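Local coordinates for hypoxanthine-guanine phosphoribosyltransferase (Thermus thermophilus, PDB 3ACD), which probably catalyses the magnesium-dependent transfer of a phosphoribosyl group from 5-phospho-alpha-D-ribose 1-diphosphate to hypoxanthine or guanine, giving IMP or GMP in purine salvage, at residues T38-V44 with R96-E102; D88-H94 with Y117-P123; L111-L115 with V140-I144. All coordinates share one frame; numbering follows the deposited sequence.

Contact 1: T38-V44 with R96-E102; sequences TPHLICV and RDVIVVE
H40 and V98 pair at the start of a parallel two-strand ladder, their CA atoms 4.8 Å apart, and L41-I99, I42-V100 and C43-V101 follow in step. Five backbone bonds stitch it: H40, I42 and V44 donate to D97, I99 and V101, while I99 and V101 donate back to H40 and I42. The strand axes approach to 4.7 Å and are inclined by 23°.

R96, just ahead of its strand, can be followed outward. Its CB points toward T38-V44, and bends at chi2 and chi3 curl the chain so that the guanidinium comes over H40, whose CB lies 3.6 Å from R96 NH2, above one face of the group and toward its rim. NE is held by a water that also binds T38 O and D97 N. NH1 lies obliquely to the imidazole, the two planes well away from parallel. NH2 gives T38 O a straight bond of 3.0 Å (180° at the hydrogen) in the guanidinium plane, although it stands 44° out of the carbonyl plane. T64 on strand 64-70 hydrogen-bonds to this same NH2 and also to H40 ND1.

These are inner strands of the parallel phosphoribosyltransferase sheet, in the order 64-70, 40-45, 97-102, and side chains alternate between its faces. L41 and I99 lie side by side on the face with V101, where helix 49-56 covers L41, C43 and V101. On the other, I42 CD1 meets V98 CG1 at 3.7 Å, and V44 CG2 meets V100 CG1 at 3.9 Å beneath helix 109-119. At the C-terminal end E102, part of the IMP pocket, folds back at chi2 to bring OE1 within 3.5 Å of V44 CB; a water donates to both E102 OE1 and V44 O.

Contact 2: D88-H94 with Y117-P123; sequences DLRLPIH and YLEARKP
L89 is the first residue of the 88-94 loop to pack closely against Y117-P123, and its two methyls divide the work. CD1 comes in at the edge of the Y117 ring, in the ring plane, 3.5 Å from CE2; CD2 meets L118 CD2 at 3.8 Å. The backbone of L89 is engaged as well. One water donates to its carbonyl and accepts from R121 NH2, while a second accepts from R121 NH1 and makes weak bonds to L89 O and L91 O. Both waters lie in the guanidinium plane at its edge, consistent with a bridge that fixes how this extended arginine is turned.

I93 has the most surface covered here. Its chi1 of 66° sets CG1 between the backbone N and the carbonyl carbon, directing CD1 to within 3.4 Å of L118 O and 3.8 Å of L118 CD2. CG1 lies against R121 CB, the two side chains crossing at about a right angle. With an alanine here the whole side chain beyond CB is gone, which would probably leave a gap between L118 and the aliphatic part of R121.

At H94 the ring meets the turn after the helix: CD2 is 3.1 Å from R121 O, which lies near the ring plane at its edge, and 3.6 Å from K122 CB. K122 has positive phi (59°) and ends a type I turn from E119, so the chain changes course as it leaves the helix. Beneath this junction, L118 packs on I42 of strand 40-45 and V100 of strand 97-102, I93 on both strands, and L89 on strand 64-70, placing the loop and the end of helix 109-119 over the same sheet face.

Contact 3: L111-L115 with V140-I144; sequences LSYLL and VEVPI
V142, with about 51 Å² covered, reaches toward one side of helix 109-119 and spreads its methyls over two successive helical residues. CG2 touches L111 CD2 at 3.7 Å; CG1 stands 3.8 Å from S112 CB and equally far from S112 N. The chi1 of V142 (-68°) puts CG1 beside its own backbone N and CG2 between that N and the carbonyl carbon, which accounts for this division.

L111 loses nearly as much surface, 48 Å². Its CG is anti to the backbone N (chi1 -179°), and the side chain crosses that of V142 obliquely. CD2 also comes within 3.9 Å of P143 O, a buried carbonyl oxygen with no polar partner in the model, so this flank is apolar contact around an unsatisfied acceptor.

S112, at 47 Å², meets V140 through both side-chain atoms. OG lies 3.8 Å from V140 CG2 and CB 3.9 Å from V140 CG1, distances that make this van der Waals contact.

One helical turn beyond L111, L115 CD1 reaches the CD corner of the P143 ring at 3.7 Å. L111 and L115 also rest on strand 125-130, while L111 and V142 touch V105 of strand 104-105. The loop leading into strand 146-150 therefore flanks the helix whose first turn completes the IMP-binding segment E102-T110, which is consistent, by sequence and position, with the PRPP-binding motif of type I phosphoribosyltransferases.

From the N terminus, strand 40-45 comes first and waits until strand 97-102 for its partner in contact 1, closing a loop that includes helix 49-56 and strand 64-70. Segment 88-94 lies within that loop, yet its partner comes after it, at the end of helix 109-119; contacts 1 and 2 therefore cross, and they touch through V100 and L118. Contact 3 opens on the same helix after contact 1 has closed, and ends in the loop before strand 146-150, crossing contact 2. With L114 resting on V44 and V100, the helix joins all three: sheet below, one loop at its C-terminal end, another along its flank.

Contact 1: T38-V44 with R96-E102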
loop_
_atom_site.group_PDB
_atom_site.type_symbol
_atom_site.label_atom_id
_atom_site.label_comp_id
_atom_site.label_asym_id
_atom_site.label_seq_id
_atom_site.Cartn_x
_atom_site.Cartn_y
_atom_site.Cartn_z
ATOM N N THR A 38 3.990 -20.283 -5.175
ATOM C CA THR A 38 4.426 -18.897 -5.331
ATOM C C THR A 38 3.176 -18.116 -5.711
ATOM O O THR A 38 2.886 -17.907 -6.889
ATOM C CB THR A 38 5.487 -18.753 -6.446
ATOM O OG1 THR A 38 4.896 -19.044 -7.717
ATOM C CG2 THR A 38 6.637 -19.708 -6.206
ATOM N N PRO A 39 2.410 -17.679 -4.705
ATOM C CA PRO A 39 1.185 -16.932 -4.973
ATOM C C PRO A 39 1.398 -15.557 -5.583
ATOM O O PRO A 39 2.486 -14.980 -5.515
ATOM C CB PRO A 39 0.522 -16.866 -3.602
ATOM C CG PRO A 39 1.687 -16.772 -2.688
ATOM C CD PRO A 39 2.650 -17.793 -3.255
ATOM N N HIS A 40 0.335 -15.059 -6.196
ATOM C CA HIS A 40 0.320 -13.748 -6.815
ATOM C C HIS A 40 -0.808 -13.002 -6.119
ATOM O O HIS A 40 -1.980 -13.327 -6.311
ATOM C CB HIS A 40 0.023 -13.877 -8.310
ATOM C CG HIS A 40 -0.026 -12.566 -9.030
ATOM N ND1 HIS A 40 1.038 -11.692 -9.058
ATOM C CD2 HIS A 40 -1.010 -11.986 -9.757
ATOM C CE1 HIS A 40 0.713 -10.629 -9.770
ATOM N NE2 HIS A 40 -0.525 -10.783 -10.206
ATOM N N LEU A 41 -0.457 -12.019 -5.300
ATOM C CA LEU A 41 -1.462 -11.253 -4.572
ATOM C C LEU A 41 -1.870 -9.984 -5.309
ATOM O O LEU A 41 -1.030 -9.167 -5.681
ATOM C CB LEU A 41 -0.952 -10.893 -3.172
ATOM C CG LEU A 41 -0.847 -12.028 -2.148
ATOM C CD1 LEU A 41 0.171 -13.056 -2.611
ATOM C CD2 LEU A 41 -0.441 -11.458 -0.799
ATOM N N ILE A 42 -3.172 -9.830 -5.523
ATOM C CA ILE A 42 -3.690 -8.658 -6.214
ATOM C C ILE A 42 -4.427 -7.754 -5.235
ATOM O O ILE A 42 -5.484 -8.112 -4.713
ATOM C CB ILE A 42 -4.654 -9.067 -7.340
ATOM C CG1 ILE A 42 -3.921 -9.974 -8.334
ATOM C CG2 ILE A 42 -5.217 -7.822 -8.024
ATOM C CD1 ILE A 42 -4.786 -10.455 -9.482
ATOM N N CYS A 43 -3.851 -6.582 -4.991
ATOM C CA CYS A 43 -4.431 -5.608 -4.082
ATOM C C CYS A 43 -5.481 -4.750 -4.778
ATOM O O CYS A 43 -5.205 -4.122 -5.802
ATOM C CB CYS A 43 -3.332 -4.706 -3.518
ATOM S SG CYS A 43 -3.951 -3.324 -2.520
ATOM N N VAL A 44 -6.691 -4.735 -4.227
ATOM C CA VAL A 44 -7.759 -3.926 -4.794
ATOM C C VAL A 44 -7.669 -2.524 -4.195
ATOM O O VAL A 44 -8.010 -2.304 -3.031
ATOM C CB VAL A 44 -9.154 -4.532 -4.497
ATOM C CG1 VAL A 44 -10.249 -3.625 -5.053
ATOM C CG2 VAL A 44 -9.265 -5.917 -5.126
ATOM N N ARG A 96 -1.457 -18.924 -12.594
ATOM C CA ARG A 96 -0.945 -18.515 -11.285
ATOM C C ARG A 96 -1.958 -18.822 -10.187
ATOM O O ARG A 96 -3.163 -18.912 -10.441
ATOM C CB ARG A 96 -0.652 -17.001 -11.238
ATOM C CG ARG A 96 0.477 -16.480 -12.138
ATOM C CD ARG A 96 1.830 -17.099 -11.804
ATOM N NE ARG A 96 2.272 -16.843 -10.432
ATOM C CZ ARG A 96 2.769 -15.688 -9.992
ATOM N NH1 ARG A 96 2.895 -14.649 -10.813
ATOM N NH2 ARG A 96 3.150 -15.575 -8.725
ATOM N N ASP A 97 -1.458 -18.994 -8.968
ATOM C CA ASP A 97 -2.320 -19.221 -7.815
ATOM C C ASP A 97 -2.524 -17.815 -7.269
ATOM O O ASP A 97 -1.667 -17.264 -6.579
ATOM C CB ASP A 97 -1.629 -20.128 -6.803
ATOM C CG ASP A 97 -1.489 -21.547 -7.314
ATOM O OD1 ASP A 97 -2.529 -22.161 -7.629
ATOM O OD2 ASP A 97 -0.351 -22.042 -7.414
ATOM N N VAL A 98 -3.664 -17.235 -7.621
ATOM C CA VAL A 98 -4.005 -15.871 -7.246
ATOM C C VAL A 98 -4.730 -15.696 -5.917
ATOM O O VAL A 98 -5.575 -16.508 -5.535
ATOM C CB VAL A 98 -4.881 -15.223 -8.350
ATOM C CG1 VAL A 98 -5.217 -13.780 -7.984
ATOM C CG2 VAL A 98 -4.156 -15.286 -9.692
ATOM N N ILE A 99 -4.378 -14.626 -5.212
ATOM C CA ILE A 99 -5.034 -14.288 -3.957
ATOM C C ILE A 99 -5.457 -12.829 -4.078
ATOM O O ILE A 99 -4.614 -11.942 -4.202
ATOM C CB ILE A 99 -4.105 -14.412 -2.727
ATOM C CG1 ILE A 99 -3.617 -15.855 -2.556
ATOM C CG2 ILE A 99 -4.869 -13.974 -1.472
ATOM C CD1 ILE A 99 -2.635 -16.029 -1.400
ATOM N N VAL A 100 -6.764 -12.592 -4.067
ATOM C CA VAL A 100 -7.297 -11.237 -4.152
ATOM C C VAL A 100 -7.266 -10.661 -2.738
ATOM O O VAL A 100 -7.654 -11.336 -1.788
ATOM C CB VAL A 100 -8.760 -11.238 -4.653
ATOM C CG1 VAL A 100 -9.307 -9.814 -4.680
ATOM C CG2 VAL A 100 -8.836 -11.864 -6.044
ATOM N N VAL A 101 -6.790 -9.428 -2.599
ATOM C CA VAL A 101 -6.725 -8.789 -1.291
ATOM C C VAL A 101 -7.663 -7.583 -1.295
ATOM O O VAL A 101 -7.396 -6.567 -1.945
ATOM C CB VAL A 101 -5.282 -8.344 -0.954
ATOM C CG1 VAL A 101 -5.242 -7.702 0.428
ATOM C CG2 VAL A 101 -4.346 -9.550 -1.002
ATOM N N GLU A 102 -8.764 -7.718 -0.560
ATOM C CA GLU A 102 -9.801 -6.694 -0.466
ATOM C C GLU A 102 -9.862 -6.037 0.901
ATOM O O GLU A 102 -9.392 -6.598 1.883
ATOM C CB GLU A 102 -11.163 -7.328 -0.767
ATOM C CG GLU A 102 -11.525 -7.348 -2.233
ATOM C CD GLU A 102 -12.073 -6.019 -2.696
ATOM O OE1 GLU A 102 -11.714 -4.986 -2.095
ATOM O OE2 GLU A 102 -12.856 -6.008 -3.667
HETATM O O HOH W 1 1.540 -19.090 -8.919
HETATM O O HOH W 2 2.095 -21.315 -7.299
HETATM O O HOH W 3 -10.500 -2.216 -1.880
#

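Contact 2: D88-H94 with Y117-P123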
loop_
_atom_site.group_PDB
_atom_site.type_symbol
_atom_site.label_atom_id
_atom_site.label_comp_id
_atom_site.label_asym_id
_atom_site.label_seq_id
_atom_site.Cartn_x
_atom_site.Cartn_y
_atom_site.Cartn_z
ATOM N N ASP A 88 -5.969 -1.557 -14.729
ATOM C CA ASP A 88 -5.799 -2.923 -15.213
ATOM C C ASP A 88 -4.590 -3.637 -14.620
ATOM O O ASP A 88 -3.709 -3.013 -14.027
ATOM C CB ASP A 88 -5.685 -2.928 -16.739
ATOM C CG ASP A 88 -6.934 -2.412 -17.418
ATOM O OD1 ASP A 88 -7.316 -1.252 -17.160
ATOM O OD2 ASP A 88 -7.535 -3.168 -18.210
ATOM N N LEU A 89 -4.565 -4.954 -14.799
ATOM C CA LEU A 89 -3.482 -5.799 -14.312
ATOM C C LEU A 89 -2.268 -5.641 -15.223
ATOM O O LEU A 89 -2.415 -5.418 -16.424
ATOM C CB LEU A 89 -3.921 -7.269 -14.305
ATOM C CG LEU A 89 -5.054 -7.723 -13.374
ATOM C CD1 LEU A 89 -6.325 -6.934 -13.646
ATOM C CD2 LEU A 89 -5.305 -9.206 -13.586
ATOM N N ARG A 90 -1.075 -5.762 -14.650
ATOM C CA ARG A 90 0.162 -5.634 -15.413
ATOM C C ARG A 90 0.894 -6.965 -15.555
ATOM O O ARG A 90 1.573 -7.202 -16.555
ATOM C CB ARG A 90 1.087 -4.609 -14.754
ATOM C CG ARG A 90 0.589 -3.177 -14.842
ATOM C CD ARG A 90 1.483 -2.232 -14.056
ATOM N NE ARG A 90 2.876 -2.300 -14.491
ATOM C CZ ARG A 90 3.860 -1.578 -13.965
ATOM N NH1 ARG A 90 3.612 -0.726 -12.979
ATOM N NH2 ARG A 90 5.098 -1.707 -14.425
ATOM N N LEU A 91 0.758 -7.828 -14.554
ATOM C CA LEU A 91 1.409 -9.133 -14.570
ATOM C C LEU A 91 0.418 -10.221 -14.969
ATOM O O LEU A 91 -0.775 -10.117 -14.697
ATOM C CB LEU A 91 2.005 -9.452 -13.195
ATOM C CG LEU A 91 3.291 -8.714 -12.798
ATOM C CD1 LEU A 91 3.062 -7.212 -12.781
ATOM C CD2 LEU A 91 3.742 -9.197 -11.432
ATOM N N PRO A 92 0.903 -11.279 -15.633
ATOM C CA PRO A 92 0.035 -12.379 -16.064
ATOM C C PRO A 92 -0.549 -13.142 -14.882
ATOM O O PRO A 92 0.116 -13.309 -13.860
ATOM C CB PRO A 92 0.973 -13.261 -16.890
ATOM C CG PRO A 92 2.024 -12.303 -17.379
ATOM C CD PRO A 92 2.269 -11.454 -16.156
ATOM N N ILE A 93 -1.792 -13.593 -15.009
ATOM C CA ILE A 93 -2.388 -14.372 -13.932
ATOM C C ILE A 93 -2.734 -15.773 -14.419
ATOM O O ILE A 93 -3.100 -16.639 -13.627
ATOM C CB ILE A 93 -3.653 -13.712 -13.349
ATOM C CG1 ILE A 93 -4.770 -13.694 -14.387
ATOM C CG2 ILE A 93 -3.325 -12.303 -12.861
ATOM C CD1 ILE A 93 -6.110 -13.287 -13.801
ATOM N N HIS A 94 -2.619 -16.003 -15.723
ATOM C CA HIS A 94 -2.917 -17.328 -16.252
ATOM C C HIS A 94 -1.954 -18.335 -15.638
ATOM O O HIS A 94 -0.738 -18.126 -15.631
ATOM C CB HIS A 94 -2.798 -17.350 -17.782
ATOM C CG HIS A 94 -3.062 -18.696 -18.384
ATOM N ND1 HIS A 94 -2.074 -19.645 -18.550
ATOM C CD2 HIS A 94 -4.209 -19.270 -18.817
ATOM C CE1 HIS A 94 -2.602 -20.743 -19.060
ATOM N NE2 HIS A 94 -3.896 -20.543 -19.231
ATOM N N TYR A 117 -13.870 -11.715 -13.708
ATOM C CA TYR A 117 -12.859 -11.131 -14.581
ATOM C C TYR A 117 -11.564 -11.939 -14.523
ATOM O O TYR A 117 -10.993 -12.300 -15.556
ATOM C CB TYR A 117 -12.576 -9.686 -14.168
ATOM C CG TYR A 117 -11.495 -9.018 -14.986
ATOM C CD1 TYR A 117 -11.707 -8.694 -16.328
ATOM C CD2 TYR A 117 -10.255 -8.714 -14.423
ATOM C CE1 TYR A 117 -10.709 -8.083 -17.088
ATOM C CE2 TYR A 117 -9.249 -8.104 -15.174
ATOM C CZ TYR A 117 -9.484 -7.791 -16.505
ATOM O OH TYR A 117 -8.499 -7.187 -17.252
ATOM N N LEU A 118 -11.106 -12.219 -13.306
ATOM C CA LEU A 118 -9.880 -12.979 -13.103
ATOM C C LEU A 118 -9.988 -14.416 -13.610
ATOM O O LEU A 118 -9.066 -14.932 -14.247
ATOM C CB LEU A 118 -9.514 -12.997 -11.615
ATOM C CG LEU A 118 -9.265 -11.647 -10.932
ATOM C CD1 LEU A 118 -8.924 -11.879 -9.467
ATOM C CD2 LEU A 118 -8.127 -10.910 -11.631
ATOM N N GLU A 119 -11.113 -15.064 -13.328
ATOM C CA GLU A 119 -11.301 -16.446 -13.756
ATOM C C GLU A 119 -11.269 -16.584 -15.275
ATOM O O GLU A 119 -10.864 -17.622 -15.799
ATOM C CB GLU A 119 -12.622 -16.997 -13.213
ATOM C CG GLU A 119 -12.628 -17.203 -11.703
ATOM C CD GLU A 119 -11.635 -18.259 -11.244
ATOM O OE1 GLU A 119 -10.845 -18.750 -12.080
ATOM O OE2 GLU A 119 -11.644 -18.599 -10.043
ATOM N N ALA A 120 -11.691 -15.534 -15.972
ATOM C CA ALA A 120 -11.710 -15.538 -17.432
ATOM C C ALA A 120 -10.312 -15.731 -18.022
ATOM O O ALA A 120 -10.172 -16.183 -19.160
ATOM C CB ALA A 120 -12.318 -14.242 -17.945
ATOM N N ARG A 121 -9.280 -15.392 -17.250
ATOM C CA ARG A 121 -7.908 -15.550 -17.725
ATOM C C ARG A 121 -7.325 -16.903 -17.345
ATOM O O ARG A 121 -6.160 -17.193 -17.616
ATOM C CB ARG A 121 -7.026 -14.422 -17.195
ATOM C CG ARG A 121 -7.409 -13.069 -17.763
ATOM C CD ARG A 121 -6.300 -12.069 -17.573
ATOM N NE ARG A 121 -6.611 -10.794 -18.208
ATOM C CZ ARG A 121 -5.736 -9.810 -18.361
ATOM N NH1 ARG A 121 -4.495 -9.959 -17.927
ATOM N NH2 ARG A 121 -6.104 -8.678 -18.942
ATOM N N LYS A 122 -8.151 -17.722 -16.705
ATOM C CA LYS A 122 -7.769 -19.070 -16.312
ATOM C C LYS A 122 -6.571 -19.216 -15.375
ATOM O O LYS A 122 -5.555 -19.817 -15.731
ATOM C CB LYS A 122 -7.540 -19.917 -17.567
ATOM C CG LYS A 122 -8.725 -19.928 -18.515
ATOM C CD LYS A 122 -8.430 -20.744 -19.762
ATOM C CE LYS A 122 -9.619 -20.741 -20.706
ATOM N NZ LYS A 122 -9.994 -19.356 -21.099
ATOM N N PRO A 123 -6.672 -18.660 -14.162
ATOM C CA PRO A 123 -5.561 -18.782 -13.216
ATOM C C PRO A 123 -5.581 -20.211 -12.674
ATOM O O PRO A 123 -6.591 -20.902 -12.805
ATOM C CB PRO A 123 -5.907 -17.744 -12.151
ATOM C CG PRO A 123 -7.396 -17.760 -12.149
ATOM C CD PRO A 123 -7.732 -17.791 -13.623
HETATM O O HOH W 4 -1.858 -8.728 -17.214
HETATM O O HOH W 5 -3.542 -6.731 -18.852
#

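Contact 3: L111-L115 with V140-I144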
loop_
_atom_site.group_PDB
_atom_site.type_symbol
_atom_site.label_atom_id
_atom_site.label_comp_id
_atom_site.label_asym_id
_atom_site.label_seq_id
_atom_site.Cartn_x
_atom_site.Cartn_y
_atom_site.Cartn_z
ATOM N N LEU A 111 -16.589 -7.682 -5.645
ATOM C CA LEU A 111 -15.760 -8.877 -5.609
ATOM C C LEU A 111 -16.265 -9.905 -6.618
ATOM O O LEU A 111 -15.470 -10.583 -7.270
ATOM C CB LEU A 111 -15.750 -9.478 -4.198
ATOM C CG LEU A 111 -14.905 -10.740 -3.990
ATOM C CD1 LEU A 111 -13.467 -10.489 -4.432
ATOM C CD2 LEU A 111 -14.949 -11.145 -2.522
ATOM N N SER A 112 -17.586 -10.016 -6.748
ATOM C CA SER A 112 -18.176 -10.960 -7.691
ATOM C C SER A 112 -17.707 -10.649 -9.113
ATOM O O SER A 112 -17.303 -11.545 -9.856
ATOM C CB SER A 112 -19.704 -10.893 -7.627
ATOM O OG SER A 112 -20.281 -11.860 -8.487
ATOM N N TYR A 113 -17.763 -9.376 -9.486
ATOM C CA TYR A 113 -17.329 -8.954 -10.813
ATOM C C TYR A 113 -15.841 -9.245 -10.984
ATOM O O TYR A 113 -15.414 -9.783 -12.007
ATOM C CB TYR A 113 -17.571 -7.455 -11.007
ATOM C CG TYR A 113 -17.052 -6.928 -12.326
ATOM C CD1 TYR A 113 -17.689 -7.244 -13.526
ATOM C CD2 TYR A 113 -15.905 -6.135 -12.378
ATOM C CE1 TYR A 113 -17.198 -6.783 -14.747
ATOM C CE2 TYR A 113 -15.404 -5.669 -13.594
ATOM C CZ TYR A 113 -16.056 -5.996 -14.773
ATOM O OH TYR A 113 -15.565 -5.538 -15.975
ATOM N N LEU A 114 -15.054 -8.883 -9.976
ATOM C CA LEU A 114 -13.615 -9.102 -10.026
ATOM C C LEU A 114 -13.264 -10.575 -10.206
ATOM O O LEU A 114 -12.408 -10.914 -11.024
ATOM C CB LEU A 114 -12.950 -8.559 -8.757
ATOM C CG LEU A 114 -11.427 -8.716 -8.677
ATOM C CD1 LEU A 114 -10.780 -8.024 -9.871
ATOM C CD2 LEU A 114 -10.909 -8.125 -7.368
ATOM N N LEU A 115 -13.923 -11.453 -9.452
ATOM C CA LEU A 115 -13.641 -12.877 -9.560
ATOM C C LEU A 115 -13.935 -13.421 -10.954
ATOM O O LEU A 115 -13.178 -14.236 -11.471
ATOM C CB LEU A 115 -14.426 -13.670 -8.509
ATOM C CG LEU A 115 -13.978 -13.458 -7.055
ATOM C CD1 LEU A 115 -14.819 -14.305 -6.123
ATOM C CD2 LEU A 115 -12.508 -13.825 -6.912
ATOM N N VAL A 140 -24.847 -10.976 -3.182
ATOM C CA VAL A 140 -24.346 -12.044 -4.035
ATOM C C VAL A 140 -23.317 -12.815 -3.221
ATOM O O VAL A 140 -22.444 -12.224 -2.586
ATOM C CB VAL A 140 -23.701 -11.494 -5.332
ATOM C CG1 VAL A 140 -22.602 -10.506 -5.000
ATOM C CG2 VAL A 140 -23.155 -12.645 -6.164
ATOM N N GLU A 141 -23.430 -14.136 -3.224
ATOM C CA GLU A 141 -22.513 -14.956 -2.451
ATOM C C GLU A 141 -21.127 -15.027 -3.076
ATOM O O GLU A 141 -20.957 -15.507 -4.194
ATOM C CB GLU A 141 -23.088 -16.365 -2.279
ATOM C CG GLU A 141 -22.341 -17.231 -1.272
ATOM C CD GLU A 141 -22.132 -16.535 0.065
ATOM O OE1 GLU A 141 -23.091 -15.927 0.587
ATOM O OE2 GLU A 141 -21.007 -16.603 0.598
ATOM N N VAL A 142 -20.139 -14.527 -2.343
ATOM C CA VAL A 142 -18.758 -14.546 -2.794
ATOM C C VAL A 142 -17.922 -15.175 -1.684
ATOM O O VAL A 142 -18.216 -15.012 -0.500
ATOM C CB VAL A 142 -18.230 -13.125 -3.095
ATOM C CG1 VAL A 142 -18.945 -12.556 -4.312
ATOM C CG2 VAL A 142 -18.442 -12.219 -1.895
ATOM N N PRO A 143 -16.868 -15.907 -2.055
ATOM C CA PRO A 143 -16.014 -16.551 -1.062
ATOM C C PRO A 143 -14.972 -15.632 -0.434
ATOM O O PRO A 143 -14.496 -14.684 -1.061
ATOM C CB PRO A 143 -15.363 -17.667 -1.863
ATOM C CG PRO A 143 -15.133 -16.987 -3.184
ATOM C CD PRO A 143 -16.447 -16.266 -3.421
ATOM N N ILE A 144 -14.644 -15.916 0.820
ATOM C CA ILE A 144 -13.613 -15.189 1.542
ATOM C C ILE A 144 -12.909 -16.283 2.331
ATOM O O ILE A 144 -13.412 -16.752 3.356
ATOM C CB ILE A 144 -14.177 -14.139 2.520
ATOM C CG1 ILE A 144 -15.060 -13.136 1.776
ATOM C CG2 ILE A 144 -13.017 -13.391 3.182
ATOM C CD1 ILE A 144 -15.628 -12.044 2.673
#